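PDB 5TIP: major capsid protein from Paramecium bursaria Chlorella virus 1, which self-assembles as trimers into the large icosahedral capsid of the virus, in which it is the main structural, host-glycosylated component. Local coordinates for residues A278-A283 / T304-L309; W111-D116 / T269-Y274. One frame throughout, in Å; residues are numbered along the deposited sequence.

Contact 1. Residues A278-A283 / T304-L309; sequences ANIPGA and TYNEQL. With BGC (beta-D-glucopyranose), chain E.
Leu309 meets three residues of 278-283 through its two methyl groups, and these apolar contacts make up most of the contact. Its CD2 lies 3.9 Å from Ala278 CB, while CD1 is shared between Ala283 CB and Ile280 CD1, each 4.0 Å away. Ile280 and Leu309 approach tip to tip: CG1 of Ile280 stands between the backbone N and the carbonyl carbon (chi1 56°), and an extended chi2 carries CD1 outward. The same Ile280 CD1 touches the amide end of Asn306, 3.8 Å from ND2, the two side chains crossing obliquely. Val395 of helix 392-395 packs on Ala278, Ile280 and Leu309 as well.

The two segments share no hydrogen bond; bonds inside each one shape its loop. Ile280 to Ala283 form a type II turn, with Gly282 at positive phi, and the turn brings Ala283 CB round to Leu309. Across from it, Thr304 OG1 accepts the N-H of Asn306 at 3.2 Å (an ST turn). Asn306 OD1 then takes the N-H of Gln308 at 3.0 Å from above its carbonyl plane (an Asx turn), leading into the 3-10 turn 307-309.

On the sugar side, Asn279 ND2 is bonded covalently to C1 of beta-D-glucopyranose at 1.5 Å, and Asn279 OD1 accepts from Gly288 N. This is an N-glycosylation site on the long loop between strands 257-266 and 312-319, in the C-terminal jelly roll of the double jelly-roll fold of NCLDV major capsid proteins.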
ATOM      1  N   ALA A 278      11.229  23.902 -15.600  1.00 30.92           N
ATOM      2  CA  ALA A 278      12.240  23.619 -16.608  1.00 29.24           C
ATOM      3  C   ALA A 278      11.563  23.092 -17.864  1.00 26.71           C
ATOM      4  O   ALA A 278      10.411  22.654 -17.836  1.00 26.94           O
ATOM      5  CB  ALA A 278      13.281  22.615 -16.100  1.00 26.62           C
ATOM      6  N   ASN A 279      12.302  23.135 -18.968  1.00 25.91           N
ATOM      7  CA  ASN A 279      11.801  22.704 -20.274  1.00 26.29           C
ATOM      8  C   ASN A 279      11.976  21.200 -20.469  1.00 28.40           C
ATOM      9  O   ASN A 279      12.557  20.732 -21.446  1.00 31.46           O
ATOM     10  CB  ASN A 279      12.501  23.500 -21.370  1.00 28.35           C
ATOM     11  CG  ASN A 279      11.837  23.366 -22.734  1.00 33.74           C
ATOM     12  OD1 ASN A 279      10.840  22.662 -22.903  1.00 32.39           O
ATOM     13  ND2 ASN A 279      12.378  24.093 -23.709  1.00 41.73           N
ATOM     14  N   ILE A 280      11.478  20.430 -19.506  1.00 27.76           N
ATOM     15  CA  ILE A 280      11.397  18.975 -19.615  1.00 26.72           C
ATOM     16  C   ILE A 280       9.941  18.594 -19.374  1.00 26.88           C
ATOM     17  O   ILE A 280       9.233  19.314 -18.654  1.00 27.67           O
ATOM     18  CB  ILE A 280      12.348  18.275 -18.632  1.00 31.51           C
ATOM     19  CG1 ILE A 280      12.076  18.731 -17.198  1.00 32.19           C
ATOM     20  CG2 ILE A 280      13.798  18.527 -19.020  1.00 31.93           C
ATOM     21  CD1 ILE A 280      12.973  18.077 -16.170  1.00 31.93           C
ATOM     22  N   PRO A 281       9.447  17.488 -19.960  1.00 30.30           N
ATOM     23  CA  PRO A 281       8.011  17.175 -19.873  1.00 30.54           C
ATOM     24  C   PRO A 281       7.460  17.162 -18.455  1.00 30.23           C
ATOM     25  O   PRO A 281       7.951  16.430 -17.590  1.00 32.59           O
ATOM     26  CB  PRO A 281       7.924  15.784 -20.513  1.00 31.46           C
ATOM     27  CG  PRO A 281       9.066  15.744 -21.463  1.00 32.71           C
ATOM     28  CD  PRO A 281      10.172  16.518 -20.798  1.00 32.54           C
ATOM     29  N   GLY A 282       6.436  17.979 -18.215  1.00 28.49           N
ATOM     30  CA  GLY A 282       5.802  18.060 -16.919  1.00 25.79           C
ATOM     31  C   GLY A 282       6.335  19.138 -16.002  1.00 28.33           C
ATOM     32  O   GLY A 282       5.772  19.334 -14.916  1.00 29.87           O
ATOM     33  N   ALA A 283       7.392  19.850 -16.397  1.00 25.88           N
ATOM     34  CA  ALA A 283       8.034  20.824 -15.527  1.00 25.45           C
ATOM     35  C   ALA A 283       7.756  22.272 -15.907  1.00 25.13           C
ATOM     36  O   ALA A 283       8.117  23.170 -15.138  1.00 29.72           O
ATOM     37  CB  ALA A 283       9.552  20.595 -15.501  1.00 26.52           C
ATOM     38  N   THR A 304       6.844  16.934  -8.865  1.00 26.78           N
ATOM     39  CA  THR A 304       7.849  16.159  -9.580  1.00 27.64           C
ATOM     40  C   THR A 304       8.641  15.336  -8.575  1.00 26.20           C
ATOM     41  O   THR A 304       8.666  15.637  -7.379  1.00 25.80           O
ATOM     42  CB  THR A 304       8.794  17.055 -10.390  1.00 29.33           C
ATOM     43  OG1 THR A 304       9.636  16.240 -11.214  1.00 34.00           O
ATOM     44  CG2 THR A 304       9.670  17.879  -9.462  1.00 28.47           C
ATOM     45  N   TYR A 305       9.288  14.291  -9.084  1.00 24.12           N
ATOM     46  CA  TYR A 305      10.214  13.487  -8.300  1.00 23.06           C
ATOM     47  C   TYR A 305      11.664  13.760  -8.664  1.00 23.86           C
ATOM     48  O   TYR A 305      12.564  13.127  -8.104  1.00 25.05           O
ATOM     49  CB  TYR A 305       9.902  11.995  -8.469  1.00 24.95           C
ATOM     50  CG  TYR A 305       8.563  11.592  -7.898  1.00 23.35           C
ATOM     51  CD1 TYR A 305       8.354  11.565  -6.526  1.00 23.39           C
ATOM     52  CD2 TYR A 305       7.509  11.235  -8.727  1.00 24.88           C
ATOM     53  CE1 TYR A 305       7.133  11.200  -5.995  1.00 23.08           C
ATOM     54  CE2 TYR A 305       6.284  10.865  -8.204  1.00 25.04           C
ATOM     55  CZ  TYR A 305       6.102  10.850  -6.836  1.00 22.87           C
ATOM     56  OH  TYR A 305       4.887  10.483  -6.302  1.00 22.96           O
ATOM     57  N   ASN A 306      11.910  14.690  -9.583  1.00 26.14           N
ATOM     58  CA  ASN A 306      13.256  14.968 -10.068  1.00 28.67           C
ATOM     59  C   ASN A 306      13.993  15.802  -9.029  1.00 31.91           C
ATOM     60  O   ASN A 306      13.659  16.970  -8.810  1.00 34.87           O
ATOM     61  CB  ASN A 306      13.193  15.690 -11.409  1.00 28.64           C
ATOM     62  CG  ASN A 306      14.504  15.635 -12.157  1.00 32.57           C
ATOM     63  OD1 ASN A 306      15.562  15.442 -11.561  1.00 35.38           O
ATOM     64  ND2 ASN A 306      14.442  15.803 -13.472  1.00 35.13           N
ATOM     65  N   GLU A 307      14.991  15.195  -8.381  1.00 28.40           N
ATOM     66  CA  GLU A 307      15.785  15.919  -7.394  1.00 28.99           C
ATOM     67  C   GLU A 307      16.577  17.053  -8.035  1.00 25.13           C
ATOM     68  O   GLU A 307      16.885  18.049  -7.368  1.00 26.66           O
ATOM     69  CB  GLU A 307      16.716  14.945  -6.666  1.00 31.86           C
ATOM     70  CG  GLU A 307      17.762  15.600  -5.777  1.00 35.55           C
ATOM     71  CD  GLU A 307      17.156  16.428  -4.658  1.00 38.60           C
ATOM     72  OE1 GLU A 307      16.015  16.132  -4.237  1.00 38.22           O
ATOM     73  OE2 GLU A 307      17.822  17.383  -4.203  1.00 38.13           O
ATOM     74  N   GLN A 308      16.897  16.933  -9.326  1.00 22.53           N
ATOM     75  CA  GLN A 308      17.658  17.970 -10.010  1.00 25.01           C
ATOM     76  C   GLN A 308      16.947  19.317  -9.986  1.00 26.47           C
ATOM     77  O   GLN A 308      17.606  20.358 -10.094  1.00 27.81           O
ATOM     78  CB  GLN A 308      17.933  17.548 -11.456  1.00 26.97           C
ATOM     79  CG  GLN A 308      18.948  18.413 -12.179  1.00 30.91           C
ATOM     80  CD  GLN A 308      20.366  18.128 -11.727  1.00 31.89           C
ATOM     81  OE1 GLN A 308      20.926  17.074 -12.033  1.00 34.70           O
ATOM     82  NE2 GLN A 308      20.949  19.058 -10.980  1.00 28.75           N
ATOM     83  N   LEU A 309      15.624  19.324  -9.844  1.00 28.89           N
ATOM     84  CA  LEU A 309      14.845  20.553  -9.807  1.00 28.00           C
ATOM     85  C   LEU A 309      14.595  21.069  -8.394  1.00 25.71           C
ATOM     86  O   LEU A 309      13.970  22.123  -8.239  1.00 27.24           O
ATOM     87  CB  LEU A 309      13.508  20.355 -10.530  1.00 28.15           C
ATOM     88  CG  LEU A 309      13.590  19.918 -11.995  1.00 26.92           C
ATOM     89  CD1 LEU A 309      12.200  19.747 -12.584  1.00 28.52           C
ATOM     90  CD2 LEU A 309      14.394  20.920 -12.807  1.00 27.13           C
TER
HETATM   91  C2  BGC E   1      12.600  24.869 -25.901  1.00 30.69           C
HETATM   92  C3  BGC E   1      12.453  24.593 -27.389  1.00 34.29           C
HETATM   93  C4  BGC E   1      12.957  23.188 -27.683  1.00 33.82           C
HETATM   94  C5  BGC E   1      12.291  22.159 -26.776  1.00 29.50           C
HETATM   95  C6  BGC E   1      12.887  20.779 -27.024  1.00 26.94           C
HETATM   96  C1  BGC E   1      11.934  23.786 -25.060  1.00 25.85           C
HETATM   97  O2  BGC E   1      12.021  26.138 -25.597  1.00 33.50           O
HETATM   98  O3  BGC E   1      13.271  25.512 -28.114  1.00 37.89           O
HETATM   99  O4  BGC E   1      12.709  22.858 -29.055  1.00 33.60           O
HETATM  100  O5  BGC E   1      12.463  22.505 -25.400  1.00 26.57           O
HETATM  101  O6  BGC E   1      12.288  19.828 -26.137  1.00 28.87           O

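Contact 2. Residues W111-D116 / T269-Y274; sequences WFRTYD and TNYGQY
Gly272 comes closest to Arg113, their CA atoms 6.6 Å apart, where the type II turn Asn270 to Gln273 faces the helix segment 111-116. Positive phi at Gly272 belongs to this turn, and its CA lies 4.1 Å from Arg113 CD; Tyr271 before it and Tyr274 two residues on both reach Arg113.

The aliphatic part of Arg113 carries most of the contact. Its CG, anti to the backbone N (chi1 -172°), stands beside the carbonyl carbon, where Tyr274 OH lies 3.2 Å from Arg113 CG, a close polar-to-apolar approach. Tyr271 uses two atoms: Tyr271 CE2 is 3.8 Å from Arg113 CD, and Tyr271 OH sits near Arg113 CB. The guanidinium plane is 63° from the Tyr271 ring but 16° from that of Tyr274; the latter pair is not a stack, since Arg113 meets Tyr274 through CG and CB. Thr114 adds OG1, 3.6 Å from Tyr274 OH, its side chain crossing the tyrosine at about a right angle.

Polar ends are satisfied by other partners. Arg113 NH2 forms a salt bridge with Asp116 OD2 at 2.8 Å, meeting the carboxylate from above its plane, while NE pairs with Glu89. Glu89 also bonds Tyr271 OH, so one carboxylate ties together both sides of the contact. Tyr274 OH bonds Asp110 OD1, and Thr114 OG1 bonds Asp110 O.

The contact lies between the two jelly rolls of the protein: helix 109-119 of the N-terminal one packs against the C-terminal loop that follows strand 257-266, with helix 87-91 supplying Glu89, Tyr128 of helix 122-132 touching Arg113, and Asn264 of the strand touching both Thr114 and Tyr274.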
ATOM      1  N   TRP A 111      -0.092  23.137   4.398  1.00 25.27           N
ATOM      2  CA  TRP A 111       0.114  21.956   5.228  1.00 26.03           C
ATOM      3  C   TRP A 111      -0.626  20.753   4.657  1.00 26.70           C
ATOM      4  O   TRP A 111      -0.088  19.640   4.638  1.00 27.45           O
ATOM      5  CB  TRP A 111      -0.340  22.214   6.661  1.00 24.91           C
ATOM      6  CG  TRP A 111      -0.398  20.949   7.454  1.00 21.96           C
ATOM      7  CD1 TRP A 111      -1.509  20.361   7.979  1.00 19.30           C
ATOM      8  CD2 TRP A 111       0.704  20.097   7.786  1.00 20.99           C
ATOM      9  NE1 TRP A 111      -1.167  19.198   8.628  1.00 20.50           N
ATOM     10  CE2 TRP A 111       0.186  19.014   8.524  1.00 20.82           C
ATOM     11  CE3 TRP A 111       2.079  20.146   7.536  1.00 20.67           C
ATOM     12  CZ2 TRP A 111       0.995  17.993   9.016  1.00 20.94           C
ATOM     13  CZ3 TRP A 111       2.879  19.131   8.023  1.00 20.12           C
ATOM     14  CH2 TRP A 111       2.335  18.069   8.755  1.00 20.26           C
ATOM     15  N   PHE A 112      -1.812  20.972   4.163  1.00 25.12           N
ATOM     16  CA  PHE A 112      -2.561  19.932   3.529  1.00 20.46           C
ATOM     17  C   PHE A 112      -1.719  19.417   2.360  1.00 20.74           C
ATOM     18  O   PHE A 112      -1.639  18.236   2.168  1.00 22.63           O
ATOM     19  CB  PHE A 112      -3.930  20.446   3.078  1.00 21.61           C
ATOM     20  CG  PHE A 112      -4.970  20.404   4.133  1.00 26.20           C
ATOM     21  CD1 PHE A 112      -4.727  20.849   5.367  1.00 26.73           C
ATOM     22  CD2 PHE A 112      -6.195  19.870   3.879  1.00 32.14           C
ATOM     23  CE1 PHE A 112      -5.658  20.793   6.337  1.00 27.94           C
ATOM     24  CE2 PHE A 112      -7.154  19.783   4.871  1.00 31.20           C
ATOM     25  CZ  PHE A 112      -6.875  20.258   6.112  1.00 28.92           C
ATOM     26  N   ARG A 113      -1.091  20.315   1.604  1.00 18.85           N
ATOM     27  CA  ARG A 113      -0.251  19.909   0.484  1.00 18.80           C
ATOM     28  C   ARG A 113       0.988  19.167   0.971  1.00 22.53           C
ATOM     29  O   ARG A 113       1.401  18.172   0.365  1.00 24.65           O
ATOM     30  CB  ARG A 113       0.146  21.130  -0.346  1.00 21.48           C
ATOM     31  CG  ARG A 113       0.858  20.806  -1.654  1.00 21.73           C
ATOM     32  CD  ARG A 113      -0.118  20.638  -2.814  1.00 21.24           C
ATOM     33  NE  ARG A 113      -1.115  19.605  -2.549  1.00 22.57           N
ATOM     34  CZ  ARG A 113      -0.912  18.307  -2.744  1.00 23.58           C
ATOM     35  NH1 ARG A 113       0.253  17.880  -3.212  1.00 25.66           N
ATOM     36  NH2 ARG A 113      -1.871  17.436  -2.468  1.00 24.31           N
ATOM     37  N   THR A 114       1.593  19.641   2.065  1.00 22.66           N
ATOM     38  CA  THR A 114       2.782  18.987   2.604  1.00 24.20           C
ATOM     39  C   THR A 114       2.437  17.644   3.237  1.00 25.32           C
ATOM     40  O   THR A 114       3.166  16.661   3.056  1.00 25.59           O
ATOM     41  CB  THR A 114       3.460  19.901   3.627  1.00 24.45           C
ATOM     42  OG1 THR A 114       3.892  21.104   2.979  1.00 23.32           O
ATOM     43  CG2 THR A 114       4.664  19.212   4.258  1.00 25.77           C
ATOM     44  N   TYR A 115       1.327  17.583   3.977  1.00 22.56           N
ATOM     45  CA  TYR A 115       0.904  16.321   4.577  1.00 20.61           C
ATOM     46  C   TYR A 115       0.620  15.272   3.510  1.00 22.23           C
ATOM     47  O   TYR A 115       0.964  14.096   3.678  1.00 26.03           O
ATOM     48  CB  TYR A 115      -0.329  16.548   5.451  1.00 19.75           C
ATOM     49  CG  TYR A 115      -0.932  15.281   6.012  1.00 19.79           C
ATOM     50  CD1 TYR A 115      -0.473  14.739   7.202  1.00 21.18           C
ATOM     51  CD2 TYR A 115      -1.966  14.630   5.352  1.00 20.04           C
ATOM     52  CE1 TYR A 115      -1.020  13.583   7.717  1.00 23.20           C
ATOM     53  CE2 TYR A 115      -2.520  13.473   5.860  1.00 21.74           C
ATOM     54  CZ  TYR A 115      -2.044  12.954   7.043  1.00 25.48           C
ATOM     55  OH  TYR A 115      -2.590  11.801   7.560  1.00 31.30           O
ATOM     56  N   ASP A 116      -0.009  15.679   2.408  1.00 18.86           N
ATOM     57  CA  ASP A 116      -0.322  14.736   1.341  1.00 21.38           C
ATOM     58  C   ASP A 116       0.946  14.201   0.686  1.00 23.43           C
ATOM     59  O   ASP A 116       1.014  13.020   0.324  1.00 22.59           O
ATOM     60  CB  ASP A 116      -1.226  15.408   0.305  1.00 24.36           C
ATOM     61  CG  ASP A 116      -1.705  14.447  -0.764  1.00 26.06           C
ATOM     62  OD1 ASP A 116      -2.351  13.438  -0.413  1.00 27.67           O
ATOM     63  OD2 ASP A 116      -1.441  14.703  -1.957  1.00 27.65           O
ATOM     64  N   THR A 269       3.921  32.292  -6.019  1.00 34.58           N
ATOM     65  CA  THR A 269       3.042  32.592  -7.144  1.00 34.51           C
ATOM     66  C   THR A 269       2.175  31.393  -7.512  1.00 33.39           C
ATOM     67  O   THR A 269       1.001  31.557  -7.865  1.00 34.31           O
ATOM     68  CB  THR A 269       3.871  33.047  -8.347  1.00 33.55           C
ATOM     69  OG1 THR A 269       4.685  34.164  -7.971  1.00 33.68           O
ATOM     70  CG2 THR A 269       2.965  33.457  -9.499  1.00 34.54           C
ATOM     71  N   ASN A 270       2.723  30.182  -7.422  1.00 32.16           N
ATOM     72  CA  ASN A 270       2.044  28.975  -7.875  1.00 28.55           C
ATOM     73  C   ASN A 270       1.841  28.023  -6.707  1.00 26.56           C
ATOM     74  O   ASN A 270       2.784  27.731  -5.964  1.00 29.20           O
ATOM     75  CB  ASN A 270       2.836  28.285  -8.986  1.00 27.80           C
ATOM     76  CG  ASN A 270       3.048  29.180 -10.187  1.00 29.97           C
ATOM     77  OD1 ASN A 270       2.097  29.740 -10.733  1.00 32.90           O
ATOM     78  ND2 ASN A 270       4.300  29.328 -10.601  1.00 30.41           N
ATOM     79  N   TYR A 271       0.610  27.539  -6.556  1.00 24.75           N
ATOM     80  CA  TYR A 271       0.268  26.671  -5.440  1.00 22.92           C
ATOM     81  C   TYR A 271       0.949  25.318  -5.585  1.00 24.10           C
ATOM     82  O   TYR A 271       0.928  24.711  -6.660  1.00 31.08           O
ATOM     83  CB  TYR A 271      -1.246  26.491  -5.356  1.00 22.33           C
ATOM     84  CG  TYR A 271      -1.696  25.615  -4.209  1.00 24.66           C
ATOM     85  CD1 TYR A 271      -1.683  26.089  -2.904  1.00 27.92           C
ATOM     86  CD2 TYR A 271      -2.140  24.318  -4.431  1.00 25.63           C
ATOM     87  CE1 TYR A 271      -2.096  25.295  -1.850  1.00 25.69           C
ATOM     88  CE2 TYR A 271      -2.556  23.517  -3.383  1.00 24.83           C
ATOM     89  CZ  TYR A 271      -2.532  24.012  -2.096  1.00 24.65           C
ATOM     90  OH  TYR A 271      -2.942  23.221  -1.048  1.00 26.35           O
ATOM     91  N   GLY A 272       1.557  24.850  -4.500  1.00 25.50           N
ATOM     92  CA  GLY A 272       2.190  23.549  -4.496  1.00 24.63           C
ATOM     93  C   GLY A 272       3.455  23.435  -5.314  1.00 23.04           C
ATOM     94  O   GLY A 272       3.975  22.325  -5.461  1.00 22.88           O
ATOM     95  N   GLN A 273       3.969  24.537  -5.855  1.00 24.04           N
ATOM     96  CA  GLN A 273       5.211  24.494  -6.623  1.00 26.16           C
ATOM     97  C   GLN A 273       6.377  24.482  -5.647  1.00 28.12           C
ATOM     98  O   GLN A 273       6.735  25.512  -5.071  1.00 27.94           O
ATOM     99  CB  GLN A 273       5.311  25.674  -7.583  1.00 25.70           C
ATOM    100  CG  GLN A 273       6.535  25.587  -8.487  1.00 25.88           C
ATOM    101  CD  GLN A 273       6.864  26.895  -9.177  1.00 28.02           C
ATOM    102  OE1 GLN A 273       6.022  27.784  -9.287  1.00 32.04           O
ATOM    103  NE2 GLN A 273       8.098  27.015  -9.652  1.00 29.38           N
ATOM    104  N   TYR A 274       6.979  23.309  -5.461  1.00 29.24           N
ATOM    105  CA  TYR A 274       8.108  23.142  -4.561  1.00 28.31           C
ATOM    106  C   TYR A 274       9.425  22.951  -5.298  1.00 28.95           C
ATOM    107  O   TYR A 274      10.470  22.826  -4.651  1.00 30.51           O
ATOM    108  CB  TYR A 274       7.865  21.951  -3.626  1.00 25.80           C
ATOM    109  CG  TYR A 274       6.646  22.096  -2.745  1.00 24.99           C
ATOM    110  CD1 TYR A 274       6.297  23.326  -2.202  1.00 25.06           C
ATOM    111  CD2 TYR A 274       5.843  21.003  -2.453  1.00 25.97           C
ATOM    112  CE1 TYR A 274       5.184  23.461  -1.396  1.00 25.61           C
ATOM    113  CE2 TYR A 274       4.730  21.126  -1.646  1.00 25.28           C
ATOM    114  CZ  TYR A 274       4.405  22.357  -1.121  1.00 24.96           C
ATOM    115  OH  TYR A 274       3.297  22.485  -0.316  1.00 27.37           O
TER

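How the contacts relate
Both contacts draw on the long loop between strands 257-266 and 312-319, and they follow one another along it: contact 2 takes 269-274, near its start, and contact 1 takes 278-283 with 304-309. Their centres lie 16 Å apart, and apart from adjoining along the chain, their segments do not touch. The centre of contact 2 lies about 9 Å, and that of contact 1 about 22 Å, from the centre of the chain. Contact 2 joins the N-terminal family region to the C-terminal one; contact 1 stays within the C-terminal region. It holds the glycosylated Asn279, whereas the Arg113 side chain of contact 2 is about 14 Å from a bound glucose.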